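Local coordinates for geranyltranstransferase (Enterococcus faecalis, PDB 3P8L), which probably catalyses the magnesium-dependent condensation of isopentenyl diphosphate with geranyl diphosphate to give farnesyl diphosphate and diphosphate, at residues K23-F28 and V76-E81; G127-L132 and Q147-A152; I208-Q213 and E278-N283; A215-L220 and T267-E272. All coordinates share one frame; numbering follows the deposited sequence.

Overall arrangement
From the N terminus, helix 13-31 meets helix 71-92 in contact 1, closing a loop that is largely helical. Contact 2 follows in series, pairing helix 114-133 with its successor 139-153 and closing a 14-residue loop; the two contacts touch where Ser79 OG reaches Ala128 O. Farther along, contacts 3 and 4 share one helix pair, 205-230 and 259-283. Because that pair runs roughly antiparallel, contact 4 (215-220 with 267-272) lies within the loop that contact 3 (208-213 with 278-283) closes, their centres about 13 Å apart. Contacts 1 and 4 lie on opposite sides of the chain's centre. The example illustrates how a mainly helical fold is assembled from helix pairings near and far in sequence.

Contact 1 of 4, residues K23-F28 and V76-E81; sequences KVMVDF and VAASLE
Met25 and Ala78 meet where helix 13-31 passes over helix 71-92, and their CA atoms are 5.5 Å apart. The axes of the two segments approach to 9.0 Å and cross at -69°, a steep passage that concentrates the contact on a few side chains. The methyl of Ala78 points at the other helix and is shared by two neighbours: CG1 of Val24 lies 3.6 Å from Ala78 CB, and Met25 CG reaches the same CB at an equal distance. Val24 presents this branch because CG1 is anti to the backbone N (chi1 170°).

Met25 then continues past the alanine. Its chain is extended through chi2 and bends at chi3 (79°), which brings the thioether against the aliphatic part of Glu81: SD is 3.7 Å from Glu81 CG, while the terminal CE lies 3.9 Å from that same CG. The two side chains meet at a slant, sulfur and methyl over methylenes. Such apolar helix-on-helix packing is the building principle of the all-alpha isoprenoid synthase fold, to which the FPP/GGPP synthases belong, and here it joins the N-terminal helix to the long helix 71-92.

The carboxylate of Glu81 takes no part in this packing. Its CB is directed toward helix 13-31, but the chain turns away at chi2 and OE2 forms a salt bridge with Arg52, so that one residue offers methylenes to the methionine and charge to the arginine. Beyond the contact, Met25 also touches Ile46 of helix 36-47, and Leu131 of helix 114-133 packs on Ala78.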
loop_
_atom_site.group_PDB
_atom_site.type_symbol
_atom_site.label_atom_id
_atom_site.label_comp_id
_atom_site.label_asym_id
_atom_site.label_seq_id
_atom_site.Cartn_x
_atom_site.Cartn_y
_atom_site.Cartn_z
ATOM N N LYS A 23 13.222 11.995 10.109
ATOM C CA LYS A 23 12.828 11.671 11.489
ATOM C C LYS A 23 11.417 11.052 11.591
ATOM O O LYS A 23 11.238 10.034 12.252
ATOM C CB LYS A 23 12.950 12.909 12.401
ATOM C CG LYS A 23 12.830 12.590 13.886
ATOM C CD LYS A 23 12.644 13.846 14.730
ATOM C CE LYS A 23 12.924 13.570 16.201
ATOM N NZ LYS A 23 12.144 12.414 16.749
ATOM N N VAL A 24 10.422 11.654 10.932
ATOM C CA VAL A 24 9.068 11.068 10.907
ATOM C C VAL A 24 9.096 9.619 10.366
ATOM O O VAL A 24 8.522 8.707 10.974
ATOM C CB VAL A 24 8.061 11.964 10.147
ATOM C CG1 VAL A 24 6.725 11.237 9.919
ATOM C CG2 VAL A 24 7.821 13.293 10.946
ATOM N N MET A 25 9.824 9.421 9.267
ATOM C CA MET A 25 9.923 8.118 8.596
ATOM C C MET A 25 10.552 7.102 9.537
ATOM O O MET A 25 9.972 6.040 9.788
ATOM C CB MET A 25 10.774 8.214 7.330
ATOM C CG MET A 25 10.131 8.927 6.156
ATOM S SD MET A 25 11.236 9.008 4.733
ATOM C CE MET A 25 11.021 7.404 4.128
ATOM N N VAL A 26 11.713 7.460 10.087
ATOM C CA VAL A 26 12.484 6.562 10.943
ATOM C C VAL A 26 11.707 6.205 12.222
ATOM O O VAL A 26 11.622 5.018 12.587
ATOM C CB VAL A 26 13.909 7.143 11.226
ATOM C CG1 VAL A 26 14.565 6.497 12.431
ATOM C CG2 VAL A 26 14.791 7.032 9.981
ATOM N N ASP A 27 11.129 7.219 12.874
ATOM C CA ASP A 27 10.345 7.002 14.090
ATOM C C ASP A 27 9.157 6.129 13.782
ATOM O O ASP A 27 8.862 5.253 14.565
ATOM C CB ASP A 27 9.797 8.302 14.707
ATOM C CG ASP A 27 10.890 9.190 15.298
ATOM O OD1 ASP A 27 12.033 8.745 15.425
ATOM O OD2 ASP A 27 10.608 10.354 15.632
ATOM N N PHE A 28 8.478 6.388 12.655
ATOM C CA PHE A 28 7.309 5.604 12.285
ATOM C C PHE A 28 7.656 4.138 12.063
ATOM O O PHE A 28 6.930 3.272 12.543
ATOM C CB PHE A 28 6.546 6.155 11.062
ATOM C CG PHE A 28 5.252 5.464 10.836
ATOM C CD1 PHE A 28 5.124 4.484 9.852
ATOM C CD2 PHE A 28 4.171 5.733 11.657
ATOM C CE1 PHE A 28 3.934 3.809 9.682
ATOM C CE2 PHE A 28 2.960 5.060 11.488
ATOM C CZ PHE A 28 2.848 4.096 10.498
ATOM N N VAL A 76 2.901 13.983 5.604
ATOM C CA VAL A 76 2.583 13.784 4.187
ATOM C C VAL A 76 3.853 13.579 3.352
ATOM O O VAL A 76 3.883 12.704 2.482
ATOM C CB VAL A 76 1.711 14.939 3.601
ATOM C CG1 VAL A 76 1.513 14.810 2.076
ATOM C CG2 VAL A 76 0.324 14.954 4.261
ATOM N N ALA A 77 4.883 14.394 3.618
ATOM C CA ALA A 77 6.155 14.306 2.920
ATOM C C ALA A 77 6.798 12.921 3.155
ATOM O O ALA A 77 7.293 12.315 2.224
ATOM C CB ALA A 77 7.116 15.444 3.341
ATOM N N ALA A 78 6.712 12.435 4.390
ATOM C CA ALA A 78 7.272 11.157 4.803
ATOM C C ALA A 78 6.559 9.957 4.163
ATOM O O ALA A 78 7.223 9.018 3.690
ATOM C CB ALA A 78 7.269 11.072 6.333
ATOM N N SER A 79 5.225 10.015 4.128
ATOM C CA SER A 79 4.400 8.997 3.471
ATOM C C SER A 79 4.766 8.856 1.989
ATOM O O SER A 79 4.960 7.738 1.488
ATOM C CB SER A 79 2.912 9.330 3.618
ATOM O OG SER A 79 2.468 9.097 4.942
ATOM N N LEU A 80 4.890 9.987 1.298
ATOM C CA LEU A 80 5.307 9.978 -0.110
ATOM C C LEU A 80 6.715 9.393 -0.319
ATOM O O LEU A 80 6.942 8.571 -1.237
ATOM C CB LEU A 80 5.214 11.394 -0.695
ATOM C CG LEU A 80 5.628 11.610 -2.144
ATOM C CD1 LEU A 80 4.791 10.763 -3.084
ATOM C CD2 LEU A 80 5.552 13.109 -2.527
ATOM N N GLU A 81 7.660 9.791 0.542
ATOM C CA GLU A 81 9.012 9.263 0.447
ATOM C C GLU A 81 9.087 7.750 0.774
ATOM O O GLU A 81 9.938 7.046 0.214
ATOM C CB GLU A 81 9.993 10.090 1.274
ATOM C CG GLU A 81 11.466 9.736 1.064
ATOM C CD GLU A 81 11.996 9.981 -0.367
ATOM O OE1 GLU A 81 11.264 10.410 -1.304
ATOM O OE2 GLU A 81 13.189 9.731 -0.547
#

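Contact 2 of 4, residues G127-L132 and Q147-A152; sequences GAFQLL and QQLAKA
Phe129 and Leu149 meet between two successive antiparallel helices, 114-133 and 139-153, a helical hairpin within the all-alpha isoprenoid synthase fold. The axes of the two segments stand 11.2 Å apart at 166°, and large side chains bridge the gap.

The aromatic interaction is of the CH-pi kind. CD2 of Leu149 sits over one face of the Phe129 ring, 4.3 Å from its centroid and 23° off the ring normal, displaced toward the rim on the CE1 side. With CG of Phe129 anti to its carbonyl carbon (chi1 -72°), the ring extends from the flank of its helix across to the neighbour, although its CB does not point straight there.

The ring edge makes a second kind of contact, with backbone and methyl together. Ala150 N lies in the ring plane, and the ring's outermost atom, Phe129 CZ, comes to 3.6 Å from Ala150 CA and 3.7 Å from Ala150 CB. The small alanine lets the phenyl edge come up against the backbone of helix 139-153.

Phe192 of helix 175-200 also touches Leu149. The site lies at the dimer interface, where the Phe129 ring meets Phe129 of the second subunit with the two planes nearly parallel. The Phe129 ring thus packs both within its own chain and against the second subunit. Nearby, Gln130 NE2 hydrogen-bonds to Gln156 OE1 of that subunit.

The remaining interaction is purely aliphatic. Leu132 and Leu149 approach at an incline, so that one branch from each makes the touch: Leu132 CD2 stands 3.8 Å from Leu149 CD2.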
loop_
_atom_site.group_PDB
_atom_site.type_symbol
_atom_site.label_atom_id
_atom_site.label_comp_id
_atom_site.label_asym_id
_atom_site.label_seq_id
_atom_site.Cartn_x
_atom_site.Cartn_y
_atom_site.Cartn_z
ATOM N N GLY A 127 2.907 0.921 5.037
ATOM C CA GLY A 127 3.322 1.933 6.013
ATOM C C GLY A 127 3.025 3.356 5.588
ATOM O O GLY A 127 2.639 4.176 6.399
ATOM N N ALA A 128 3.243 3.653 4.315
ATOM C CA ALA A 128 2.930 4.977 3.782
ATOM C C ALA A 128 1.448 5.343 4.001
ATOM O O ALA A 128 1.131 6.459 4.453
ATOM C CB ALA A 128 3.266 5.013 2.333
ATOM N N PHE A 129 0.558 4.393 3.699
ATOM C CA PHE A 129 -0.873 4.557 3.940
ATOM C C PHE A 129 -1.179 4.565 5.426
ATOM O O PHE A 129 -2.014 5.349 5.860
ATOM C CB PHE A 129 -1.722 3.544 3.148
ATOM C CG PHE A 129 -1.746 3.853 1.675
ATOM C CD1 PHE A 129 -2.532 4.890 1.180
ATOM C CD2 PHE A 129 -0.909 3.193 0.809
ATOM C CE1 PHE A 129 -2.521 5.216 -0.158
ATOM C CE2 PHE A 129 -0.888 3.510 -0.545
ATOM C CZ PHE A 129 -1.686 4.522 -1.026
ATOM N N GLN A 130 -0.482 3.750 6.218
ATOM C CA GLN A 130 -0.731 3.796 7.661
ATOM C C GLN A 130 -0.388 5.157 8.284
ATOM O O GLN A 130 -1.212 5.740 9.008
ATOM C CB GLN A 130 -0.019 2.677 8.422
ATOM C CG GLN A 130 -0.468 2.596 9.881
ATOM C CD GLN A 130 0.085 1.400 10.637
ATOM O OE1 GLN A 130 1.066 0.781 10.228
ATOM N NE2 GLN A 130 -0.542 1.076 11.755
ATOM N N LEU A 131 0.818 5.652 7.994
ATOM C CA LEU A 131 1.240 6.965 8.468
ATOM C C LEU A 131 0.243 8.071 8.089
ATOM O O LEU A 131 -0.200 8.825 8.963
ATOM C CB LEU A 131 2.667 7.313 7.999
ATOM C CG LEU A 131 3.129 8.740 8.378
ATOM C CD1 LEU A 131 3.164 8.968 9.906
ATOM C CD2 LEU A 131 4.478 9.081 7.738
ATOM N N LEU A 132 -0.116 8.145 6.813
ATOM C CA LEU A 132 -1.106 9.097 6.326
ATOM C C LEU A 132 -2.483 8.998 7.037
ATOM O O LEU A 132 -3.080 10.031 7.396
ATOM C CB LEU A 132 -1.242 8.989 4.804
ATOM C CG LEU A 132 -1.894 10.133 4.021
ATOM C CD1 LEU A 132 -1.250 11.495 4.366
ATOM C CD2 LEU A 132 -1.772 9.876 2.523
ATOM N N GLN A 147 -6.759 9.137 -1.211
ATOM C CA GLN A 147 -7.267 8.923 -2.567
ATOM C C GLN A 147 -6.222 9.265 -3.612
ATOM O O GLN A 147 -5.974 8.491 -4.558
ATOM C CB GLN A 147 -8.529 9.781 -2.829
ATOM C CG GLN A 147 -9.804 9.264 -2.174
ATOM C CD GLN A 147 -10.956 10.280 -2.207
ATOM O OE1 GLN A 147 -10.780 11.430 -2.611
ATOM N NE2 GLN A 147 -12.139 9.844 -1.780
ATOM N N GLN A 148 -5.601 10.424 -3.439
ATOM C CA GLN A 148 -4.644 10.938 -4.404
ATOM C C GLN A 148 -3.322 10.136 -4.378
ATOM O O GLN A 148 -2.725 9.870 -5.427
ATOM C CB GLN A 148 -4.399 12.431 -4.165
ATOM C CG GLN A 148 -5.578 13.350 -4.605
ATOM C CD GLN A 148 -5.860 13.283 -6.086
ATOM O OE1 GLN A 148 -4.964 13.460 -6.910
ATOM N NE2 GLN A 148 -7.118 13.028 -6.443
ATOM N N LEU A 149 -2.885 9.740 -3.191
ATOM C CA LEU A 149 -1.647 8.951 -3.087
ATOM C C LEU A 149 -1.821 7.606 -3.750
ATOM O O LEU A 149 -0.967 7.203 -4.551
ATOM C CB LEU A 149 -1.186 8.797 -1.633
ATOM C CG LEU A 149 0.186 8.133 -1.409
ATOM C CD1 LEU A 149 1.329 8.958 -1.998
ATOM C CD2 LEU A 149 0.392 7.925 0.077
ATOM N N ALA A 150 -2.948 6.943 -3.466
ATOM C CA ALA A 150 -3.274 5.657 -4.094
ATOM C C ALA A 150 -3.448 5.769 -5.594
ATOM O O ALA A 150 -2.991 4.884 -6.317
ATOM C CB ALA A 150 -4.500 5.024 -3.448
ATOM N N LYS A 151 -4.103 6.848 -6.056
ATOM C CA LYS A 151 -4.205 7.135 -7.484
ATOM C C LYS A 151 -2.820 7.271 -8.114
ATOM O O LYS A 151 -2.557 6.675 -9.140
ATOM C CB LYS A 151 -5.047 8.400 -7.748
ATOM C CG LYS A 151 -5.260 8.716 -9.229
ATOM C CD LYS A 151 -6.351 9.775 -9.416
ATOM C CE LYS A 151 -6.569 10.083 -10.895
ATOM N NZ LYS A 151 -5.288 10.428 -11.583
ATOM N N ALA A 152 -1.934 8.046 -7.484
ATOM C CA ALA A 152 -0.609 8.270 -8.028
ATOM C C ALA A 152 0.295 7.021 -7.959
ATOM O O ALA A 152 1.028 6.720 -8.892
ATOM C CB ALA A 152 0.070 9.469 -7.319
#

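Contact 3 of 4, residues I208-Q213 and E278-N283; sequences IGLLTQ and EKIKAN
Leu210 can be followed outward from its backbone against Ile280 and Lys279. The first atom to touch is CB, which lies 3.7 Å from Ile280 CG1 and rather farther from CD1 of the same residue. CG comes next, set anti to the carbonyl carbon (chi1 -74°), and from it the CD1 branch continues along the isoleucine: Leu210 CD1 is 3.8 Å from Ile280 CG1. The two side chains thus lie antiparallel, each alongside the other. At its tip Leu210 CD1 also meets the first methylene of a lysine, Lys279 CB, at 4.0 Å; these two chains stand roughly perpendicular, and the lysine then leads its amino group away from the contact.

The helices concerned, 205-230 and 259-283, run nearly antiparallel, with the axes of the two segments 10.1 Å apart and crossing at -162°, and their pairing belongs to the helical bundle of the isoprenoid synthase fold. Ile280 also has a further partner, its CD1 methyl meeting Leu211. There Leu211 CD2 stands 3.8 Å from Ile280 CD1, one side chain set nearly square to the other. Phe65 covers both Leu211 and Ile280, and Phe287 adds to the cover over the isoleucine, while Leu194 of helix 175-200 packs on Leu211 as well.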
loop_
_atom_site.group_PDB
_atom_site.type_symbol
_atom_site.label_atom_id
_atom_site.label_comp_id
_atom_site.label_asym_id
_atom_site.label_seq_id
_atom_site.Cartn_x
_atom_site.Cartn_y
_atom_site.Cartn_z
ATOM N N ILE A 208 -4.652 24.297 -7.414
ATOM C CA ILE A 208 -4.220 22.885 -7.362
ATOM C C ILE A 208 -4.058 22.340 -8.777
ATOM O O ILE A 208 -3.061 21.676 -9.077
ATOM C CB ILE A 208 -5.158 22.037 -6.454
ATOM C CG1 ILE A 208 -4.878 22.370 -4.987
ATOM C CG2 ILE A 208 -5.015 20.526 -6.709
ATOM C CD1 ILE A 208 -5.964 21.935 -4.004
ATOM N N GLY A 209 -4.998 22.696 -9.657
ATOM C CA GLY A 209 -4.895 22.392 -11.093
ATOM C C GLY A 209 -3.676 22.955 -11.799
ATOM O O GLY A 209 -3.085 22.291 -12.661
ATOM N N LEU A 210 -3.305 24.186 -11.449
ATOM C CA LEU A 210 -2.082 24.807 -11.965
ATOM C C LEU A 210 -0.796 24.176 -11.378
ATOM O O LEU A 210 0.184 23.966 -12.092
ATOM C CB LEU A 210 -2.103 26.315 -11.696
ATOM C CG LEU A 210 -3.041 27.180 -12.559
ATOM C CD1 LEU A 210 -2.886 28.660 -12.201
ATOM C CD2 LEU A 210 -2.786 26.968 -14.056
ATOM N N LEU A 211 -0.817 23.873 -10.081
ATOM C CA LEU A 211 0.295 23.173 -9.416
ATOM C C LEU A 211 0.568 21.817 -10.073
ATOM O O LEU A 211 1.715 21.424 -10.254
ATOM C CB LEU A 211 -0.018 22.992 -7.933
ATOM C CG LEU A 211 0.022 24.270 -7.110
ATOM C CD1 LEU A 211 -0.584 24.033 -5.735
ATOM C CD2 LEU A 211 1.433 24.803 -7.014
ATOM N N THR A 212 -0.508 21.143 -10.472
ATOM C CA THR A 212 -0.451 19.889 -11.217
ATOM C C THR A 212 0.266 20.012 -12.559
ATOM O O THR A 212 1.066 19.144 -12.937
ATOM C CB THR A 212 -1.872 19.377 -11.436
ATOM O OG1 THR A 212 -2.476 19.168 -10.161
ATOM C CG2 THR A 212 -1.898 18.083 -12.263
ATOM N N GLN A 213 -0.014 21.097 -13.269
ATOM C CA GLN A 213 0.621 21.369 -14.548
ATOM C C GLN A 213 2.093 21.648 -14.346
ATOM O O GLN A 213 2.940 21.179 -15.128
ATOM C CB GLN A 213 -0.045 22.566 -15.244
ATOM C CG GLN A 213 -1.396 22.263 -15.884
ATOM C CD GLN A 213 -2.033 23.500 -16.516
ATOM O OE1 GLN A 213 -1.439 24.150 -17.380
ATOM N NE2 GLN A 213 -3.244 23.826 -16.084
ATOM N N GLU A 278 3.970 31.903 -13.174
ATOM C CA GLU A 278 3.445 33.230 -13.503
ATOM C C GLU A 278 1.926 33.283 -13.307
ATOM O O GLU A 278 1.431 34.163 -12.594
ATOM C CB GLU A 278 3.838 33.621 -14.934
ATOM C CG GLU A 278 3.355 35.002 -15.372
ATOM C CD GLU A 278 3.674 36.087 -14.355
ATOM O OE1 GLU A 278 2.721 36.643 -13.763
ATOM O OE2 GLU A 278 4.873 36.364 -14.131
ATOM N N LYS A 279 1.204 32.318 -13.891
ATOM C CA LYS A 279 -0.254 32.226 -13.729
ATOM C C LYS A 279 -0.692 32.066 -12.276
ATOM O O LYS A 279 -1.716 32.627 -11.881
ATOM C CB LYS A 279 -0.869 31.111 -14.589
ATOM C CG LYS A 279 -0.809 31.344 -16.092
ATOM C CD LYS A 279 -1.683 30.341 -16.843
ATOM C CE LYS A 279 -0.953 29.767 -18.051
ATOM N NZ LYS A 279 -0.664 30.788 -19.101
ATOM N N ILE A 280 0.079 31.316 -11.484
ATOM C CA ILE A 280 -0.207 31.162 -10.043
ATOM C C ILE A 280 0.024 32.471 -9.277
ATOM O O ILE A 280 -0.772 32.840 -8.398
ATOM C CB ILE A 280 0.624 30.001 -9.380
ATOM C CG1 ILE A 280 0.262 28.648 -10.000
ATOM C CG2 ILE A 280 0.389 29.947 -7.880
ATOM C CD1 ILE A 280 1.238 27.501 -9.662
ATOM N N LYS A 281 1.115 33.158 -9.613
ATOM C CA LYS A 281 1.457 34.454 -9.008
ATOM C C LYS A 281 0.339 35.491 -9.231
ATOM O O LYS A 281 0.025 36.267 -8.325
ATOM C CB LYS A 281 2.821 34.950 -9.537
ATOM C CG LYS A 281 3.354 36.266 -8.951
ATOM C CD LYS A 281 3.505 36.243 -7.429
ATOM C CE LYS A 281 4.330 37.434 -6.947
ATOM N NZ LYS A 281 4.518 37.433 -5.466
ATOM N N ALA A 282 -0.268 35.468 -10.419
ATOM C CA ALA A 282 -1.422 36.319 -10.737
ATOM C C ALA A 282 -2.659 35.966 -9.905
ATOM O O ALA A 282 -3.391 36.855 -9.470
ATOM C CB ALA A 282 -1.743 36.243 -12.225
ATOM N N ASN A 283 -2.872 34.672 -9.675
ATOM C CA ASN A 283 -4.036 34.179 -8.935
ATOM C C ASN A 283 -3.901 34.259 -7.413
ATOM O O ASN A 283 -4.906 34.256 -6.701
ATOM C CB ASN A 283 -4.347 32.727 -9.330
ATOM C CG ASN A 283 -5.092 32.611 -10.653
ATOM O OD1 ASN A 283 -6.190 32.055 -10.704
ATOM N ND2 ASN A 283 -4.496 33.120 -11.729
#

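Contact 4 of 4, residues A215-L220 and T267-E272; sequences AHHYGL and THQLAE
The helices carrying His217 and Gln269 run almost antiparallel and close together, the axes of the two segments 8.5 Å apart and crossing at -155°, with the CA atoms of these two residues 5.2 Å from one another. At that distance a direct polar link spans the gap: His217 ND1 donates to Gln269 OE1 at 2.6 Å, a short and nearly straight bond with an N-H...O angle of 163°. The acceptor lies in the plane of the imidazole, whereas the donor is tilted 21° from the plane of the amide carbonyl. A bend at chi2 turns the glutamine amide back toward the histidine.

The other end of that amide is occupied too. Gln269 NE2 gives a hydrogen to a water, which also bonds to His216 NE2, and Leu220 CD2 packs 3.5 Å from Gln269 NE2.

Glu272 comes over a face of the His217 ring. Its CB is centred above the imidazole, 3.6 Å from the centroid, in a CH-pi contact; its carboxylate reaches past the rim, where Glu272 OE1 is 3.2 Å from His217 CE1. The negative charge beside the ring could raise the histidine's tendency to be protonated. Together, ring, amide and bridging water form a polar seam near the protein surface, joining two antiparallel helices, 205-230 and 259-283, of the all-alpha isoprenoid synthase fold.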
loop_
_atom_site.group_PDB
_atom_site.type_symbol
_atom_site.label_atom_id
_atom_site.label_comp_id
_atom_site.label_asym_id
_atom_site.label_seq_id
_atom_site.Cartn_x
_atom_site.Cartn_y
_atom_site.Cartn_z
ATOM N N ALA A 215 3.922 20.420 -11.933
ATOM C CA ALA A 215 4.516 19.099 -11.638
ATOM C C ALA A 215 4.773 18.300 -12.895
ATOM O O ALA A 215 5.852 17.717 -13.057
ATOM C CB ALA A 215 3.611 18.314 -10.713
ATOM N N HIS A 216 3.787 18.297 -13.793
ATOM C CA HIS A 216 3.942 17.667 -15.103
ATOM C C HIS A 216 5.170 18.190 -15.850
ATOM O O HIS A 216 5.963 17.402 -16.351
ATOM C CB HIS A 216 2.680 17.827 -15.965
ATOM C CG HIS A 216 2.881 17.430 -17.395
ATOM N ND1 HIS A 216 2.820 16.119 -17.818
ATOM C CD2 HIS A 216 3.152 18.169 -18.499
ATOM C CE1 HIS A 216 3.041 16.069 -19.121
ATOM N NE2 HIS A 216 3.247 17.299 -19.557
ATOM N N HIS A 217 5.343 19.510 -15.900
ATOM C CA HIS A 217 6.494 20.077 -16.592
ATOM C C HIS A 217 7.779 19.798 -15.814
ATOM O O HIS A 217 8.779 19.374 -16.408
ATOM C CB HIS A 217 6.308 21.578 -16.889
ATOM C CG HIS A 217 5.110 21.874 -17.745
ATOM N ND1 HIS A 217 4.956 21.349 -19.011
ATOM C CD2 HIS A 217 4.006 22.626 -17.515
ATOM C CE1 HIS A 217 3.805 21.752 -19.516
ATOM N NE2 HIS A 217 3.209 22.529 -18.630
ATOM N N TYR A 218 7.740 19.993 -14.494
ATOM C CA TYR A 218 8.893 19.641 -13.644
ATOM C C TYR A 218 9.337 18.199 -13.857
ATOM O O TYR A 218 10.516 17.945 -14.094
ATOM C CB TYR A 218 8.615 19.871 -12.143
ATOM C CG TYR A 218 9.862 19.610 -11.321
ATOM C CD1 TYR A 218 10.827 20.603 -11.167
ATOM C CD2 TYR A 218 10.106 18.357 -10.742
ATOM C CE1 TYR A 218 11.995 20.370 -10.435
ATOM C CE2 TYR A 218 11.275 18.113 -10.026
ATOM C CZ TYR A 218 12.208 19.128 -9.871
ATOM O OH TYR A 218 13.368 18.901 -9.173
ATOM N N GLY A 219 8.372 17.278 -13.781
ATOM C CA GLY A 219 8.621 15.828 -13.825
ATOM C C GLY A 219 9.184 15.352 -15.146
ATOM O O GLY A 219 10.031 14.456 -15.184
ATOM N N LEU A 220 8.714 15.961 -16.235
ATOM C CA LEU A 220 9.221 15.649 -17.565
ATOM C C LEU A 220 10.597 16.276 -17.747
ATOM O O LEU A 220 11.523 15.622 -18.233
ATOM C CB LEU A 220 8.232 16.123 -18.646
ATOM C CG LEU A 220 8.285 15.481 -20.045
ATOM C CD1 LEU A 220 8.060 13.968 -20.007
ATOM C CD2 LEU A 220 7.267 16.133 -20.972
ATOM N N THR A 267 14.388 22.974 -22.250
ATOM C CA THR A 267 14.154 24.424 -22.209
ATOM C C THR A 267 12.660 24.775 -22.291
ATOM O O THR A 267 12.172 25.616 -21.523
ATOM C CB THR A 267 14.968 25.160 -23.332
ATOM O OG1 THR A 267 16.357 24.834 -23.210
ATOM C CG2 THR A 267 14.815 26.683 -23.254
ATOM N N HIS A 268 11.941 24.108 -23.197
ATOM C CA HIS A 268 10.495 24.310 -23.349
ATOM C C HIS A 268 9.680 23.904 -22.105
ATOM O O HIS A 268 8.762 24.627 -21.695
ATOM C CB HIS A 268 9.965 23.616 -24.620
ATOM C CG HIS A 268 10.486 24.212 -25.895
ATOM N ND1 HIS A 268 10.851 23.443 -26.981
ATOM C CD2 HIS A 268 10.723 25.499 -26.249
ATOM C CE1 HIS A 268 11.284 24.231 -27.949
ATOM N NE2 HIS A 268 11.218 25.483 -27.530
ATOM N N GLN A 269 10.024 22.769 -21.495
ATOM C CA GLN A 269 9.366 22.364 -20.243
ATOM C C GLN A 269 9.614 23.375 -19.128
ATOM O O GLN A 269 8.677 23.751 -18.410
ATOM C CB GLN A 269 9.801 20.965 -19.792
ATOM C CG GLN A 269 9.325 19.819 -20.673
ATOM C CD GLN A 269 7.813 19.773 -20.883
ATOM O OE1 GLN A 269 7.015 20.047 -19.977
ATOM N NE2 GLN A 269 7.415 19.409 -22.090
ATOM N N LEU A 270 10.865 23.825 -19.003
ATOM C CA LEU A 270 11.211 24.858 -18.017
ATOM C C LEU A 270 10.424 26.143 -18.261
ATOM O O LEU A 270 9.856 26.710 -17.321
ATOM C CB LEU A 270 12.723 25.135 -17.978
ATOM C CG LEU A 270 13.643 23.960 -17.624
ATOM C CD1 LEU A 270 15.093 24.396 -17.651
ATOM C CD2 LEU A 270 13.292 23.327 -16.270
ATOM N N ALA A 271 10.356 26.570 -19.525
ATOM C CA ALA A 271 9.570 27.753 -19.904
ATOM C C ALA A 271 8.093 27.584 -19.563
ATOM O O ALA A 271 7.447 28.509 -19.058
ATOM C CB ALA A 271 9.748 28.074 -21.402
ATOM N N GLU A 272 7.566 26.389 -19.813
ATOM C CA GLU A 272 6.163 26.108 -19.515
ATOM C C GLU A 272 5.892 26.047 -18.013
ATOM O O GLU A 272 4.871 26.559 -17.543
ATOM C CB GLU A 272 5.683 24.861 -20.254
ATOM C CG GLU A 272 5.534 25.126 -21.757
ATOM C CD GLU A 272 4.349 24.428 -22.384
ATOM O OE1 GLU A 272 3.406 24.062 -21.652
ATOM O OE2 GLU A 272 4.352 24.264 -23.621
HETATM O O HOH W 1 4.506 18.457 -21.880
#